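PDB 3RHF: putative polyphosphate kinase 2 family protein, which probably acts as a polyphosphate kinase, transferring phosphate between polyphosphate and nucleotides on a P-loop-type alpha/beta fold. Local coordinates for residues A111-D114 with E115-S118; D226-S229 with V230-K234; F65-K69 with F70-K74. All coordinates share one frame; numbering follows the deposited sequence.

The three contacts show how a helix start, a helix interior and a helix end each look in local side-chain contacts. Contact 3 (65-74) ends the long helix 43-69 and leads into strand 75-82, the middle strand of the five-stranded parallel sheet; contact 1 (111-118) starts a short helix after the edge strand 104-108; contact 2 (226-234) is the interior of helix 221-235, which precedes the other edge strand, 242-246. None touches another: the centres of contacts 1 and 2 lie about 24 Å apart, those of contacts 2 and 3 about 35 Å, on opposite sides of the chain's centre.

Contact 1: A111-D114 with E115-S118; sequences APTD and EEKS
T113 and E116 form a capping box, the reciprocal pair in which the residue just before a helix and the third residue after it each bond the other's backbone N-H. OG1 of T113 accepts from E116 N at 2.9 Å, and the bond is almost straight (170° at the hydrogen). With chi1 at 73°, OG1 lies between the backbone N and the carbonyl carbon of its own residue, from where it can reach the first turn. The return bond comes from the glutamate, which can be followed outward. Its CB packs on T113 O and OG1; CG comes within 3.3 Å of the same OG1; CD passes beside OG1 and T113 N; and OE1 accepts from T113 N at 3.1 Å. That N-H meets OE1 from above the carboxylate plane, 47° out of it. A water also donates to OE1 and to A111 O, and R124 of helix 123-126 forms a salt bridge with OE1. Shortening E116 to an alanine is likely to leave T113 N without its side-chain acceptor and R124 without its carboxylate mate.

K117 covers another side of the turn. Its CG lies 3.8 Å from CG of P112, the two side chains crossing at about a right angle, and then the chain bends at chi3 and chi4. This brings NZ 3.3 Å from OD1 of D114, a weak salt bridge, and into a weak bond with P112 O. K117 N donates to T113 O at 2.7 Å, the helix's own backbone bond. The chemistry is that of a helix start on the protein surface: side-chain oxygen and carboxylate take up N-H groups that lack helical acceptors, and acidic D114 and E116 near the N-terminus probably interact favourably with the helix dipole.

Contact 2: D226-S229 with V230-K234; sequences DAYS and VAFEK
Y228 and F232, one turn apart on helix 221-235, meet obliquely, with the ring planes at 44°. CD1 of the tyrosine lies 3.8 Å from CZ of the phenylalanine, and the ring centroids are 6.0 Å apart. F232 has CG beside its backbone N and anti to its carbonyl carbon (chi1 -54°), which folds the ring back along the helix over the preceding turn. One face consequently covers the carbonyl oxygen of Y228, which sits 3.2 Å above the ring plane, displaced toward the rim. The same oxygen accepts the backbone bond from F232 N, so a single residue both bonds and shields it. Beyond the pair, both rings touch M185 of strand 179-187, and F232 also meets the ring of W242.

S229 turns its hydroxyl back onto the backbone of the preceding turn. At chi1 65°, OG stands between the backbone N and the carbonyl carbon and donates to D226 O at 2.9 Å, from well off the C=O axis. D226 O thus takes two bonds, the other from V230 N at 2.8 Å. CG2 of V230 lies 3.2 Å from the same oxygen, while the valine side chain also packs on R150 and Y164. D226 itself sends its carboxylate to R150 in a salt bridge.

What follows is a helix with two unlike flanks. On the buried flank, aromatic carbon lies against strand 179-187 and covers a carbonyl whose polar demand the helix already meets; on the other, a serine hydroxyl is satisfied by the backbone of its own helix, and the charge of D226 is met by R150.

Contact 3: F65-K69 with F70-K74; sequences FAEGK and FGNPK
Most unusual here is G71, whose positive phi (92°) turns the chain out of helix 43-69 as the C-prime residue of a Schellman motif. N72 N reaches back to E67 O at 3.0 Å, and G71 N to G68 O at 3.1 Å. A CB at these backbone angles would be pressed against the carbonyl oxygen of F70, which fits a glycine at this position. E67 O is gripped twice, since F70 N also donates to it, from the opposite face of the carbonyl plane.

N72 points toward the helix and does two jobs. Its CB packs 3.6 Å from CB of E67; with CG anti to the backbone N (chi1 -157°), the amide swings so that ND2 makes a weak bond to OE1 of E67, the amide and carboxylate planes being nearly perpendicular. OD1 meanwhile accepts from K74 N at 3.0 Å, an Asx turn that leads the chain onward. The other carboxylate oxygen of E67, OE2, accepts from the backbone of D271.

Between the end of helix 43-69 and strand 75-82, F70 packs against P273 and D276, and together with A66 meets W208 of the second subunit, while K74 pairs with G133 just ahead of strand 135-139.

Contact 1: A111-D114 with E115-S118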
loop_
_atom_site.group_PDB
_atom_site.type_symbol
_atom_site.label_atom_id
_atom_site.label_comp_id
_atom_site.label_asym_id
_atom_site.label_seq_id
_atom_site.Cartn_x
_atom_site.Cartn_y
_atom_site.Cartn_z
ATOM N N ALA A 111 15.266 13.123 -3.928
ATOM C CA ALA A 111 16.603 13.777 -3.755
ATOM C C ALA A 111 16.769 14.115 -2.270
ATOM O O ALA A 111 15.804 14.379 -1.589
ATOM C CB ALA A 111 16.794 15.039 -4.635
ATOM N N PRO A 112 17.990 14.086 -1.770
ATOM C CA PRO A 112 18.162 14.303 -0.349
ATOM C C PRO A 112 17.807 15.711 0.081
ATOM O O PRO A 112 18.146 16.672 -0.644
ATOM C CB PRO A 112 19.657 14.071 -0.145
ATOM C CG PRO A 112 20.255 14.288 -1.488
ATOM C CD PRO A 112 19.259 13.775 -2.440
ATOM N N THR A 113 17.175 15.822 1.253
ATOM C CA THR A 113 17.002 17.105 1.922
ATOM C C THR A 113 18.332 17.614 2.476
ATOM O O THR A 113 19.299 16.878 2.601
ATOM C CB THR A 113 16.041 17.045 3.117
ATOM O OG1 THR A 113 16.675 16.362 4.207
ATOM C CG2 THR A 113 14.776 16.348 2.752
ATOM N N ASP A 114 18.360 18.912 2.774
ATOM C CA ASP A 114 19.545 19.552 3.389
ATOM C C ASP A 114 19.933 18.805 4.693
ATOM O O ASP A 114 21.077 18.373 4.835
ATOM C CB ASP A 114 19.315 21.070 3.636
ATOM C CG ASP A 114 19.350 21.938 2.307
ATOM O OD1 ASP A 114 20.111 21.633 1.332
ATOM O OD2 ASP A 114 18.617 22.965 2.277
ATOM N N GLU A 115 18.968 18.576 5.589
ATOM C CA GLU A 115 19.211 17.660 6.722
ATOM C C GLU A 115 19.902 16.370 6.240
ATOM O O GLU A 115 20.997 16.017 6.705
ATOM C CB GLU A 115 17.930 17.326 7.477
ATOM C CG GLU A 115 18.203 16.575 8.788
ATOM C CD GLU A 115 16.943 16.067 9.500
ATOM O OE1 GLU A 115 15.919 15.820 8.836
ATOM O OE2 GLU A 115 16.990 15.871 10.733
ATOM N N GLU A 116 19.312 15.694 5.268
ATOM C CA GLU A 116 19.923 14.463 4.780
ATOM C C GLU A 116 21.317 14.662 4.183
ATOM O O GLU A 116 22.204 13.833 4.408
ATOM C CB GLU A 116 18.993 13.719 3.823
ATOM C CG GLU A 116 17.680 13.275 4.495
ATOM C CD GLU A 116 16.610 12.744 3.511
ATOM O OE1 GLU A 116 16.734 12.888 2.285
ATOM O OE2 GLU A 116 15.617 12.178 3.979
ATOM N N LYS A 117 21.543 15.755 3.453
ATOM C CA LYS A 117 22.856 15.945 2.819
ATOM C C LYS A 117 23.948 16.164 3.897
ATOM O O LYS A 117 25.157 15.982 3.651
ATOM C CB LYS A 117 22.862 17.123 1.817
ATOM C CG LYS A 117 22.022 16.922 0.522
ATOM C CD LYS A 117 22.472 17.714 -0.736
ATOM C CE LYS A 117 21.804 19.146 -0.908
ATOM N NZ LYS A 117 20.252 19.234 -0.957
ATOM N N SER A 118 23.540 16.549 5.093
ATOM C CA SER A 118 24.523 16.875 6.098
ATOM C C SER A 118 24.819 15.651 7.015
ATOM O O SER A 118 25.608 15.744 7.945
ATOM C CB SER A 118 24.089 18.156 6.840
ATOM O OG SER A 118 23.218 17.832 7.900
HETATM O O HOH W 1 14.875 13.092 0.514
HETATM O O HOH W 2 15.103 15.903 6.226
#

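Contact 2: D226-S229 with V230-K234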
loop_
_atom_site.group_PDB
_atom_site.type_symbol
_atom_site.label_atom_id
_atom_site.label_comp_id
_atom_site.label_asym_id
_atom_site.label_seq_id
_atom_site.Cartn_x
_atom_site.Cartn_y
_atom_site.Cartn_z
ATOM N N ASP A 226 27.744 1.754 -16.892
ATOM C CA ASP A 226 29.066 1.482 -16.301
ATOM C C ASP A 226 28.981 1.537 -14.741
ATOM O O ASP A 226 29.532 0.682 -14.023
ATOM C CB ASP A 226 30.145 2.439 -16.892
ATOM C CG ASP A 226 31.560 2.056 -16.481
ATOM O OD1 ASP A 226 31.989 0.930 -16.817
ATOM O OD2 ASP A 226 32.251 2.865 -15.796
ATOM N N ALA A 227 28.287 2.557 -14.249
ATOM C CA ALA A 227 28.091 2.735 -12.829
ATOM C C ALA A 227 27.439 1.497 -12.228
ATOM O O ALA A 227 27.859 1.005 -11.179
ATOM C CB ALA A 227 27.232 3.951 -12.576
ATOM N N TYR A 228 26.418 0.998 -12.910
ATOM C CA TYR A 228 25.704 -0.154 -12.434
ATOM C C TYR A 228 26.641 -1.334 -12.398
ATOM O O TYR A 228 26.701 -2.059 -11.407
ATOM C CB TYR A 228 24.465 -0.455 -13.317
ATOM C CG TYR A 228 23.215 0.246 -12.801
ATOM C CD1 TYR A 228 22.558 -0.217 -11.671
ATOM C CD2 TYR A 228 22.718 1.396 -13.416
ATOM C CE1 TYR A 228 21.451 0.429 -11.182
ATOM C CE2 TYR A 228 21.583 2.049 -12.906
ATOM C CZ TYR A 228 20.965 1.553 -11.781
ATOM O OH TYR A 228 19.848 2.176 -11.233
ATOM N N SER A 229 27.368 -1.537 -13.492
ATOM C CA SER A 229 28.140 -2.746 -13.631
ATOM C C SER A 229 29.245 -2.747 -12.614
ATOM O O SER A 229 29.542 -3.778 -12.063
ATOM C CB SER A 229 28.668 -2.920 -15.060
ATOM O OG SER A 229 29.559 -1.901 -15.325
ATOM N N VAL A 230 29.820 -1.584 -12.326
ATOM C CA VAL A 230 30.854 -1.494 -11.297
ATOM C C VAL A 230 30.253 -1.758 -9.924
ATOM O O VAL A 230 30.741 -2.634 -9.186
ATOM C CB VAL A 230 31.598 -0.161 -11.327
ATOM C CG1 VAL A 230 32.547 -0.033 -10.091
ATOM C CG2 VAL A 230 32.370 -0.055 -12.643
ATOM N N ALA A 231 29.184 -1.034 -9.611
ATOM C CA ALA A 231 28.353 -1.297 -8.418
ATOM C C ALA A 231 28.092 -2.779 -8.194
ATOM O O ALA A 231 28.190 -3.242 -7.059
ATOM C CB ALA A 231 27.004 -0.539 -8.505
ATOM N N PHE A 232 27.768 -3.522 -9.256
ATOM C CA PHE A 232 27.537 -4.971 -9.105
ATOM C C PHE A 232 28.824 -5.738 -8.831
ATOM O O PHE A 232 28.801 -6.687 -8.061
ATOM C CB PHE A 232 26.860 -5.660 -10.312
ATOM C CG PHE A 232 25.551 -5.046 -10.764
ATOM C CD1 PHE A 232 24.665 -4.502 -9.881
ATOM C CD2 PHE A 232 25.227 -5.045 -12.104
ATOM C CE1 PHE A 232 23.493 -3.945 -10.326
ATOM C CE2 PHE A 232 24.078 -4.495 -12.548
ATOM C CZ PHE A 232 23.209 -3.924 -11.642
ATOM N N GLU A 233 29.940 -5.371 -9.449
ATOM C CA GLU A 233 31.204 -6.052 -9.137
ATOM C C GLU A 233 31.551 -5.796 -7.693
ATOM O O GLU A 233 32.169 -6.611 -7.064
ATOM C CB GLU A 233 32.379 -5.561 -10.018
ATOM C CG GLU A 233 32.334 -6.066 -11.504
ATOM C CD GLU A 233 33.387 -5.384 -12.436
ATOM O OE1 GLU A 233 34.421 -4.928 -11.858
ATOM O OE2 GLU A 233 33.169 -5.317 -13.700
ATOM N N LYS A 234 31.183 -4.632 -7.179
ATOM C CA LYS A 234 31.610 -4.228 -5.842
ATOM C C LYS A 234 30.687 -4.750 -4.741
ATOM O O LYS A 234 31.182 -5.039 -3.662
ATOM C CB LYS A 234 31.713 -2.697 -5.755
ATOM C CG LYS A 234 32.727 -2.054 -6.764
ATOM C CD LYS A 234 34.148 -1.921 -6.173
ATOM C CE LYS A 234 35.228 -1.660 -7.222
ATOM N NZ LYS A 234 36.480 -2.361 -6.806
#

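Contact 3: F65-K69 with F70-K74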
loop_
_atom_site.group_PDB
_atom_site.type_symbol
_atom_site.label_atom_id
_atom_site.label_comp_id
_atom_site.label_asym_id
_atom_site.label_seq_id
_atom_site.Cartn_x
_atom_site.Cartn_y
_atom_site.Cartn_z
ATOM N N PHE A 65 4.511 -11.638 8.929
ATOM C CA PHE A 65 3.909 -10.719 9.895
ATOM C C PHE A 65 3.465 -11.395 11.195
ATOM O O PHE A 65 3.745 -10.930 12.261
ATOM C CB PHE A 65 2.715 -10.053 9.248
ATOM C CG PHE A 65 2.170 -8.915 10.034
ATOM C CD1 PHE A 65 2.723 -7.674 9.939
ATOM C CD2 PHE A 65 1.147 -9.107 10.900
ATOM C CE1 PHE A 65 2.225 -6.614 10.699
ATOM C CE2 PHE A 65 0.650 -8.053 11.654
ATOM C CZ PHE A 65 1.181 -6.808 11.543
ATOM N N ALA A 66 2.761 -12.508 11.079
ATOM C CA ALA A 66 2.201 -13.214 12.232
ATOM C C ALA A 66 3.351 -13.658 13.083
ATOM O O ALA A 66 3.315 -13.510 14.311
ATOM C CB ALA A 66 1.375 -14.402 11.798
ATOM N N GLU A 67 4.379 -14.188 12.430
ATOM C CA GLU A 67 5.572 -14.641 13.143
ATOM C C GLU A 67 6.228 -13.477 13.849
ATOM O O GLU A 67 6.634 -13.586 15.008
ATOM C CB GLU A 67 6.578 -15.286 12.195
ATOM C CG GLU A 67 6.122 -16.591 11.593
ATOM C CD GLU A 67 6.942 -17.795 12.043
ATOM O OE1 GLU A 67 7.166 -17.939 13.254
ATOM O OE2 GLU A 67 7.331 -18.621 11.190
ATOM N N GLY A 68 6.358 -12.364 13.153
ATOM C CA GLY A 68 6.926 -11.184 13.782
ATOM C C GLY A 68 6.142 -10.735 15.021
ATOM O O GLY A 68 6.729 -10.369 16.016
ATOM N N LYS A 69 4.815 -10.785 14.962
ATOM C CA LYS A 69 3.968 -10.385 16.091
ATOM C C LYS A 69 4.221 -11.324 17.272
ATOM O O LYS A 69 3.915 -10.993 18.376
ATOM C CB LYS A 69 2.473 -10.321 15.691
ATOM C CG LYS A 69 1.453 -10.220 16.880
ATOM C CD LYS A 69 -0.047 -9.714 16.547
ATOM C CE LYS A 69 -1.063 -10.043 17.744
ATOM N NZ LYS A 69 -2.566 -9.685 17.591
ATOM N N PHE A 70 4.817 -12.474 17.037
ATOM C CA PHE A 70 5.019 -13.460 18.086
ATOM C C PHE A 70 6.487 -13.587 18.436
ATOM O O PHE A 70 6.904 -14.598 18.969
ATOM C CB PHE A 70 4.397 -14.818 17.674
ATOM C CG PHE A 70 2.944 -14.937 18.069
ATOM C CD1 PHE A 70 2.537 -15.861 19.044
ATOM C CD2 PHE A 70 1.993 -14.090 17.517
ATOM C CE1 PHE A 70 1.224 -15.933 19.461
ATOM C CE2 PHE A 70 0.665 -14.147 17.953
ATOM C CZ PHE A 70 0.291 -15.078 18.941
ATOM N N GLY A 71 7.270 -12.560 18.131
ATOM C CA GLY A 71 8.715 -12.577 18.441
ATOM C C GLY A 71 9.736 -13.083 17.428
ATOM O O GLY A 71 10.928 -13.079 17.703
ATOM N N ASN A 72 9.314 -13.504 16.247
ATOM C CA ASN A 72 10.289 -13.864 15.209
ATOM C C ASN A 72 11.032 -12.630 14.720
ATOM O O ASN A 72 10.422 -11.603 14.469
ATOM C CB ASN A 72 9.607 -14.559 14.028
ATOM C CG ASN A 72 10.569 -15.411 13.239
ATOM O OD1 ASN A 72 11.650 -14.963 12.894
ATOM N ND2 ASN A 72 10.205 -16.656 12.992
ATOM N N PRO A 73 12.356 -12.712 14.596
ATOM C CA PRO A 73 13.002 -11.494 14.131
ATOM C C PRO A 73 13.091 -11.340 12.616
ATOM O O PRO A 73 13.570 -10.302 12.142
ATOM C CB PRO A 73 14.418 -11.599 14.728
ATOM C CG PRO A 73 14.670 -13.034 14.898
ATOM C CD PRO A 73 13.340 -13.697 15.105
ATOM N N LYS A 74 12.640 -12.311 11.842
ATOM C CA LYS A 74 12.918 -12.263 10.428
ATOM C C LYS A 74 12.080 -11.220 9.729
ATOM O O LYS A 74 10.987 -10.918 10.142
ATOM C CB LYS A 74 12.723 -13.621 9.792
ATOM C CG LYS A 74 13.739 -14.695 10.224
ATOM C CD LYS A 74 13.429 -15.995 9.470
ATOM C CE LYS A 74 13.774 -17.325 10.236
ATOM N NZ LYS A 74 12.546 -18.138 10.622
#